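Local coordinates for protein 6'''-hydroxyparomomycin C oxidase (Microbacterium trichothecenolyticum, PDB 7DVE) that uses FAD to oxidise the C3 hydroxyl of the sugar in C-glycosides such as isoorientin and mangiferin, passing the electrons to oxygen to give hydrogen peroxide, at residues S17-E30 / S215-F229. Residues are numbered along the deposited sequence; the frame is centred on the assembly and turned at random.
With FAD (flavin-adenine dinucleotide), chain C.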
loop_
_atom_site.group_PDB
_atom_site.type_symbol
_atom_site.label_atom_id
_atom_site.label_comp_id
_atom_site.label_asym_id
_atom_site.label_seq_id
_atom_site.Cartn_x
_atom_site.Cartn_y
_atom_site.Cartn_z
ATOM N N SER A 17 9.982 1.073 -6.052
ATOM C CA SER A 17 9.565 0.084 -7.037
ATOM C C SER A 17 8.318 -0.683 -6.598
ATOM O O SER A 17 8.061 -1.771 -7.105
ATOM C CB SER A 17 10.710 -0.878 -7.335
ATOM O OG SER A 17 10.793 -1.863 -6.329
ATOM N N GLY A 18 7.540 -0.137 -5.668
ATOM C CA GLY A 18 6.234 -0.669 -5.365
ATOM C C GLY A 18 5.214 -0.193 -6.382
ATOM O O GLY A 18 5.560 0.461 -7.364
ATOM N N PRO A 19 3.933 -0.493 -6.153
ATOM C CA PRO A 19 2.907 -0.207 -7.180
ATOM C C PRO A 19 2.830 1.244 -7.623
ATOM O O PRO A 19 2.368 1.500 -8.741
ATOM C CB PRO A 19 1.603 -0.642 -6.501
ATOM C CG PRO A 19 2.032 -1.623 -5.427
ATOM C CD PRO A 19 3.400 -1.216 -4.989
ATOM N N ALA A 20 3.274 2.208 -6.809
ATOM C CA ALA A 20 3.183 3.612 -7.224
ATOM C C ALA A 20 4.263 3.967 -8.245
ATOM O O ALA A 20 3.972 4.503 -9.331
ATOM C CB ALA A 20 3.276 4.524 -5.990
ATOM N N GLY A 21 5.522 3.666 -7.917
ATOM C CA GLY A 21 6.587 3.861 -8.886
ATOM C C GLY A 21 6.371 3.024 -10.132
ATOM O O GLY A 21 6.583 3.499 -11.259
ATOM N N ALA A 22 5.915 1.773 -9.947
ATOM C CA ALA A 22 5.598 0.923 -11.089
ATOM C C ALA A 22 4.489 1.527 -11.939
ATOM O O ALA A 22 4.512 1.397 -13.164
ATOM C CB ALA A 22 5.210 -0.489 -10.637
ATOM N N THR A 23 3.500 2.179 -11.314
ATOM C CA THR A 23 2.437 2.773 -12.113
ATOM C C THR A 23 3.008 3.829 -13.044
ATOM O O THR A 23 2.671 3.877 -14.237
ATOM C CB THR A 23 1.354 3.376 -11.221
ATOM O OG1 THR A 23 0.643 2.325 -10.569
ATOM C CG2 THR A 23 0.361 4.185 -12.067
ATOM N N TYR A 24 3.881 4.691 -12.509
ATOM C CA TYR A 24 4.515 5.679 -13.382
ATOM C C TYR A 24 5.266 5.002 -14.525
ATOM O O TYR A 24 5.149 5.406 -15.692
ATOM C CB TYR A 24 5.451 6.582 -12.584
ATOM C CG TYR A 24 4.740 7.739 -11.933
ATOM C CD1 TYR A 24 4.069 7.573 -10.723
ATOM C CD2 TYR A 24 4.726 8.988 -12.525
ATOM C CE1 TYR A 24 3.414 8.630 -10.117
ATOM C CE2 TYR A 24 4.075 10.059 -11.922
ATOM C CZ TYR A 24 3.419 9.866 -10.727
ATOM O OH TYR A 24 2.779 10.909 -10.129
ATOM N N ALA A 25 6.035 3.956 -14.208
ATOM C CA ALA A 25 6.795 3.262 -15.249
ATOM C C ALA A 25 5.876 2.701 -16.329
ATOM O O ALA A 25 6.127 2.875 -17.529
ATOM C CB ALA A 25 7.642 2.141 -14.645
ATOM N N ARG A 26 4.791 2.040 -15.927
ATOM C CA ARG A 26 3.933 1.407 -16.924
ATOM C C ARG A 26 3.179 2.439 -17.757
ATOM O O ARG A 26 3.047 2.281 -18.983
ATOM C CB ARG A 26 2.954 0.441 -16.269
ATOM C CG ARG A 26 2.457 -0.629 -17.271
ATOM C CD ARG A 26 0.981 -0.469 -17.534
ATOM N NE ARG A 26 0.381 -1.542 -18.313
ATOM C CZ ARG A 26 0.001 -2.708 -17.810
ATOM N NH1 ARG A 26 0.350 -3.081 -16.593
ATOM N NH2 ARG A 26 -0.735 -3.524 -18.552
ATOM N N ILE A 27 2.676 3.504 -17.124
ATOM C CA ILE A 27 1.919 4.474 -17.904
ATOM C C ILE A 27 2.828 5.215 -18.856
ATOM O O ILE A 27 2.411 5.576 -19.959
ATOM C CB ILE A 27 1.140 5.452 -17.012
ATOM C CG1 ILE A 27 0.160 4.685 -16.133
ATOM C CG2 ILE A 27 0.392 6.479 -17.890
ATOM C CD1 ILE A 27 -1.084 4.253 -16.912
ATOM N N LEU A 28 4.085 5.444 -18.477
ATOM C CA LEU A 28 4.974 6.083 -19.438
ATOM C C LEU A 28 5.448 5.102 -20.505
ATOM O O LEU A 28 5.691 5.517 -21.643
ATOM C CB LEU A 28 6.157 6.750 -18.718
ATOM C CG LEU A 28 5.767 7.918 -17.793
ATOM C CD1 LEU A 28 6.864 8.303 -16.803
ATOM C CD2 LEU A 28 5.308 9.136 -18.611
ATOM N N SER A 29 5.560 3.805 -20.192
ATOM C CA SER A 29 5.857 2.846 -21.259
ATOM C C SER A 29 4.706 2.748 -22.256
ATOM O O SER A 29 4.934 2.451 -23.437
ATOM C CB SER A 29 6.176 1.468 -20.680
ATOM O OG SER A 29 7.263 1.537 -19.768
ATOM N N GLU A 30 3.477 3.020 -21.811
ATOM C CA GLU A 30 2.331 3.044 -22.722
ATOM C C GLU A 30 2.258 4.362 -23.503
ATOM O O GLU A 30 2.361 4.371 -24.733
ATOM C CB GLU A 30 1.026 2.789 -21.948
ATOM C CG GLU A 30 0.752 1.310 -21.556
ATOM C CD GLU A 30 -0.389 1.158 -20.531
ATOM O OE1 GLU A 30 -0.885 2.186 -20.021
ATOM O OE2 GLU A 30 -0.787 0.011 -20.221
ATOM N N SER A 215 4.087 -5.305 -8.102
ATOM C CA SER A 215 4.803 -4.526 -9.110
ATOM C C SER A 215 5.161 -5.353 -10.337
ATOM O O SER A 215 5.391 -4.772 -11.400
ATOM C CB SER A 215 6.066 -3.923 -8.512
ATOM O OG SER A 215 5.714 -3.073 -7.453
ATOM N N ASP A 216 5.240 -6.685 -10.217
ATOM C CA ASP A 216 5.392 -7.511 -11.408
ATOM C C ASP A 216 4.243 -7.277 -12.378
ATOM O O ASP A 216 4.460 -7.125 -13.585
ATOM C CB ASP A 216 5.460 -8.989 -11.026
ATOM C CG ASP A 216 4.291 -9.418 -10.147
ATOM O OD1 ASP A 216 3.841 -8.587 -9.344
ATOM O OD2 ASP A 216 3.828 -10.571 -10.241
ATOM N N VAL A 217 3.017 -7.183 -11.857
ATOM C CA VAL A 217 1.854 -7.026 -12.723
ATOM C C VAL A 217 1.699 -5.578 -13.176
ATOM O O VAL A 217 1.345 -5.317 -14.334
ATOM C CB VAL A 217 0.592 -7.536 -12.008
ATOM C CG1 VAL A 217 -0.645 -7.353 -12.901
ATOM C CG2 VAL A 217 0.778 -8.990 -11.641
ATOM N N VAL A 218 1.962 -4.625 -12.283
ATOM C CA VAL A 218 1.875 -3.214 -12.652
ATOM C C VAL A 218 2.918 -2.875 -13.713
ATOM O O VAL A 218 2.617 -2.212 -14.709
ATOM C CB VAL A 218 2.014 -2.316 -11.408
ATOM C CG1 VAL A 218 1.799 -0.867 -11.804
ATOM C CG2 VAL A 218 1.012 -2.726 -10.344
ATOM N N LEU A 219 4.160 -3.335 -13.520
ATOM C CA LEU A 219 5.213 -3.115 -14.509
ATOM C C LEU A 219 4.872 -3.809 -15.820
ATOM O O LEU A 219 5.041 -3.232 -16.909
ATOM C CB LEU A 219 6.548 -3.635 -13.968
ATOM C CG LEU A 219 7.301 -2.803 -12.915
ATOM C CD1 LEU A 219 8.570 -3.520 -12.478
ATOM C CD2 LEU A 219 7.633 -1.413 -13.428
ATOM N N GLY A 220 4.392 -5.064 -15.740
ATOM C CA GLY A 220 3.903 -5.777 -16.899
ATOM C C GLY A 220 4.953 -6.074 -17.941
ATOM O O GLY A 220 6.107 -5.626 -17.850
ATOM N N ASP A 221 4.544 -6.823 -18.968
ATOM C CA ASP A 221 5.470 -7.089 -20.047
ATOM C C ASP A 221 5.784 -5.835 -20.831
ATOM O O ASP A 221 6.865 -5.759 -21.421
ATOM C CB ASP A 221 4.944 -8.170 -20.979
ATOM C CG ASP A 221 4.735 -9.490 -20.277
ATOM O OD1 ASP A 221 5.549 -9.863 -19.391
ATOM O OD2 ASP A 221 3.771 -10.180 -20.663
ATOM N N ILE A 222 4.893 -4.835 -20.839
ATOM C CA ILE A 222 5.247 -3.625 -21.584
ATOM C C ILE A 222 6.403 -2.891 -20.905
ATOM O O ILE A 222 7.273 -2.362 -21.594
ATOM C CB ILE A 222 4.041 -2.688 -21.832
ATOM C CG1 ILE A 222 4.400 -1.660 -22.907
ATOM C CG2 ILE A 222 3.632 -1.936 -20.585
ATOM C CD1 ILE A 222 3.218 -0.915 -23.490
ATOM N N THR A 223 6.500 -2.887 -19.571
ATOM C CA THR A 223 7.665 -2.215 -19.004
ATOM C C THR A 223 8.898 -3.108 -19.053
ATOM O O THR A 223 9.981 -2.642 -19.436
ATOM C CB THR A 223 7.357 -1.760 -17.584
ATOM O OG1 THR A 223 6.172 -0.956 -17.613
ATOM C CG2 THR A 223 8.524 -0.950 -17.004
ATOM N N ARG A 224 8.738 -4.404 -18.739
ATOM C CA ARG A 224 9.874 -5.320 -18.822
ATOM C C ARG A 224 10.475 -5.388 -20.226
ATOM O O ARG A 224 11.682 -5.615 -20.362
ATOM C CB ARG A 224 9.466 -6.718 -18.361
ATOM C CG ARG A 224 9.439 -6.896 -16.856
ATOM C CD ARG A 224 9.206 -8.357 -16.490
ATOM N NE ARG A 224 7.846 -8.798 -16.780
ATOM C CZ ARG A 224 6.814 -8.620 -15.963
ATOM N NH1 ARG A 224 6.944 -7.967 -14.818
ATOM N NH2 ARG A 224 5.621 -9.098 -16.310
ATOM N N GLY A 225 9.671 -5.206 -21.282
ATOM C CA GLY A 225 10.180 -5.209 -22.648
ATOM C C GLY A 225 10.590 -3.853 -23.225
ATOM O O GLY A 225 10.997 -3.766 -24.390
ATOM N N ASN A 226 10.500 -2.788 -22.442
ATOM C CA ASN A 226 10.754 -1.420 -22.869
ATOM C C ASN A 226 12.251 -1.140 -22.863
ATOM O O ASN A 226 12.843 -0.951 -21.791
ATOM C CB ASN A 226 10.013 -0.453 -21.937
ATOM C CG ASN A 226 10.215 0.998 -22.301
ATOM O OD1 ASN A 226 10.931 1.326 -23.244
ATOM N ND2 ASN A 226 9.549 1.881 -21.567
ATOM N N PRO A 227 12.893 -1.082 -24.032
ATOM C CA PRO A 227 14.346 -0.862 -24.053
ATOM C C PRO A 227 14.763 0.481 -23.483
ATOM O O PRO A 227 15.949 0.646 -23.178
ATOM C CB PRO A 227 14.706 -0.982 -25.540
ATOM C CG PRO A 227 13.433 -0.758 -26.268
ATOM C CD PRO A 227 12.316 -1.183 -25.384
ATOM N N ASN A 228 13.827 1.414 -23.295
ATOM C CA ASN A 228 14.085 2.717 -22.689
ATOM C C ASN A 228 13.898 2.720 -21.172
ATOM O O ASN A 228 14.061 3.777 -20.541
ATOM C CB ASN A 228 13.184 3.785 -23.347
ATOM C CG ASN A 228 13.536 4.017 -24.809
ATOM O OD1 ASN A 228 14.692 3.863 -25.184
ATOM N ND2 ASN A 228 12.549 4.378 -25.639
ATOM N N PHE A 229 13.591 1.570 -20.567
ATOM C CA PHE A 229 13.390 1.455 -19.125
ATOM C C PHE A 229 14.503 0.620 -18.503
ATOM O O PHE A 229 14.987 -0.341 -19.114
ATOM C CB PHE A 229 12.027 0.822 -18.811
ATOM C CG PHE A 229 11.790 0.576 -17.353
ATOM C CD1 PHE A 229 11.215 1.558 -16.556
ATOM C CD2 PHE A 229 12.141 -0.630 -16.772
ATOM C CE1 PHE A 229 10.997 1.343 -15.215
ATOM C CE2 PHE A 229 11.924 -0.851 -15.421
ATOM C CZ PHE A 229 11.351 0.133 -14.646
HETATM P PA FAD C . 5.917 0.622 -1.112
HETATM O O1A FAD C . 6.490 0.712 0.252
HETATM O O2A FAD C . 5.019 -0.510 -1.439
HETATM O O5B FAD C . 7.228 0.649 -2.052
HETATM C C5B FAD C . 8.161 1.723 -1.913
HETATM C C4B FAD C . 9.535 1.266 -2.333
HETATM O O4B FAD C . 10.386 2.445 -2.225
HETATM C C3B FAD C . 10.112 0.245 -1.332
HETATM O O3B FAD C . 10.555 -0.910 -2.072
HETATM C C2B FAD C . 11.309 1.019 -0.762
HETATM O O2B FAD C . 12.424 0.162 -0.504
HETATM C C1B FAD C . 11.677 1.951 -1.898
HETATM N N9A FAD C . 12.513 3.103 -1.401
HETATM C C8A FAD C . 12.127 3.853 -0.356
HETATM N N7A FAD C . 13.051 4.798 -0.149
HETATM C C5A FAD C . 14.018 4.639 -1.055
HETATM C C6A FAD C . 15.143 5.333 -1.277
HETATM N N6A FAD C . 15.374 6.360 -0.460
HETATM N N1A FAD C . 15.999 5.021 -2.270
HETATM C C2A FAD C . 15.687 3.932 -3.085
HETATM N N3A FAD C . 14.494 3.225 -2.843
HETATM C C4A FAD C . 13.685 3.593 -1.835
HETATM N N1 FAD C . -2.640 -2.602 0.910
HETATM C C2 FAD C . -3.895 -2.640 0.327
HETATM O O2 FAD C . -4.246 -1.674 -0.342
HETATM N N3 FAD C . -4.733 -3.750 0.519
HETATM C C4 FAD C . -4.276 -4.857 1.269
HETATM O O4 FAD C . -5.012 -5.838 1.412
HETATM C C4X FAD C . -3.012 -4.802 1.847
HETATM N N5 FAD C . -2.532 -5.803 2.626
HETATM C C5X FAD C . -1.238 -5.766 3.055
HETATM C C6 FAD C . -0.674 -6.857 3.744
HETATM C C7 FAD C . 0.658 -6.870 4.142
HETATM C C7M FAD C . 1.250 -8.091 4.891
HETATM C C8 FAD C . 1.464 -5.765 3.859
HETATM C C8M FAD C . 2.941 -5.765 4.298
HETATM C C9 FAD C . 0.912 -4.670 3.182
HETATM C C9A FAD C . -0.437 -4.656 2.781
HETATM N N10 FAD C . -0.979 -3.594 2.143
HETATM C C10 FAD C . -2.216 -3.670 1.648
HETATM C "C1'" FAD C . -0.242 -2.316 1.929
HETATM C "C2'" FAD C . 0.417 -2.164 0.552
HETATM O "O2'" FAD C . 1.482 -3.123 0.451
HETATM C "C3'" FAD C . 0.925 -0.698 0.348
HETATM O "O3'" FAD C . -0.180 0.215 0.417
HETATM C "C4'" FAD C . 1.546 -0.511 -1.037
HETATM O "O4'" FAD C . 2.616 -1.428 -1.206
HETATM C "C5'" FAD C . 2.095 0.933 -1.192
HETATM O "O5'" FAD C . 2.871 1.047 -2.402
HETATM P P FAD C . 4.023 2.161 -2.627
HETATM O O1P FAD C . 4.823 1.898 -3.855
HETATM O O2P FAD C . 3.338 3.462 -2.473
HETATM O O3P FAD C . 5.140 1.983 -1.470
#
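Arg26 reaches over the kink of helix 215-224: with CG anti to its backbone N (chi1 -157°) and the chain bent at chi2, NH1 meets Val218 O at 3.1 Å, from above the carbonyl plane, and weakly Val217 O. Its NE forms a salt bridge, weak as a hydrogen bond, with Glu30 OE2, which Arg159 shares. A leucine in its place would probably take the NH1 donor from two carbonyls that the N of Asp221 and Ile222 do not bond, leaving Glu30 with Arg159 as remaining salt-bridge partner. The Ile222 side chain crosses that of Arg26 at about a right angle, its CG2 3.8 Å from Arg26 CG. Ala22 and Ala25 let the helices close to 8.1 Å between axes, inclined by 24°; Leu219 CD2 touches both alanine methyls. At one end Ser215 OG donates to Ser17 O (2.7 Å); at the other Asn226 ND2 donates to Ser29 OG (2.9 Å). The Ser17 hydroxyl bonds Glu41, itself an FAD ligand, and Gly122 N; Ala20 N bonds weakly to FAD O1P, consistent with a Rossmann-type glycine-rich turn. Phe229, its CE1 touching Ala25 CB and its ring on Ile37 and Met39, begins strand 229-232, beside 37-40; helices 149-161 and 490-510 pack against Thr23.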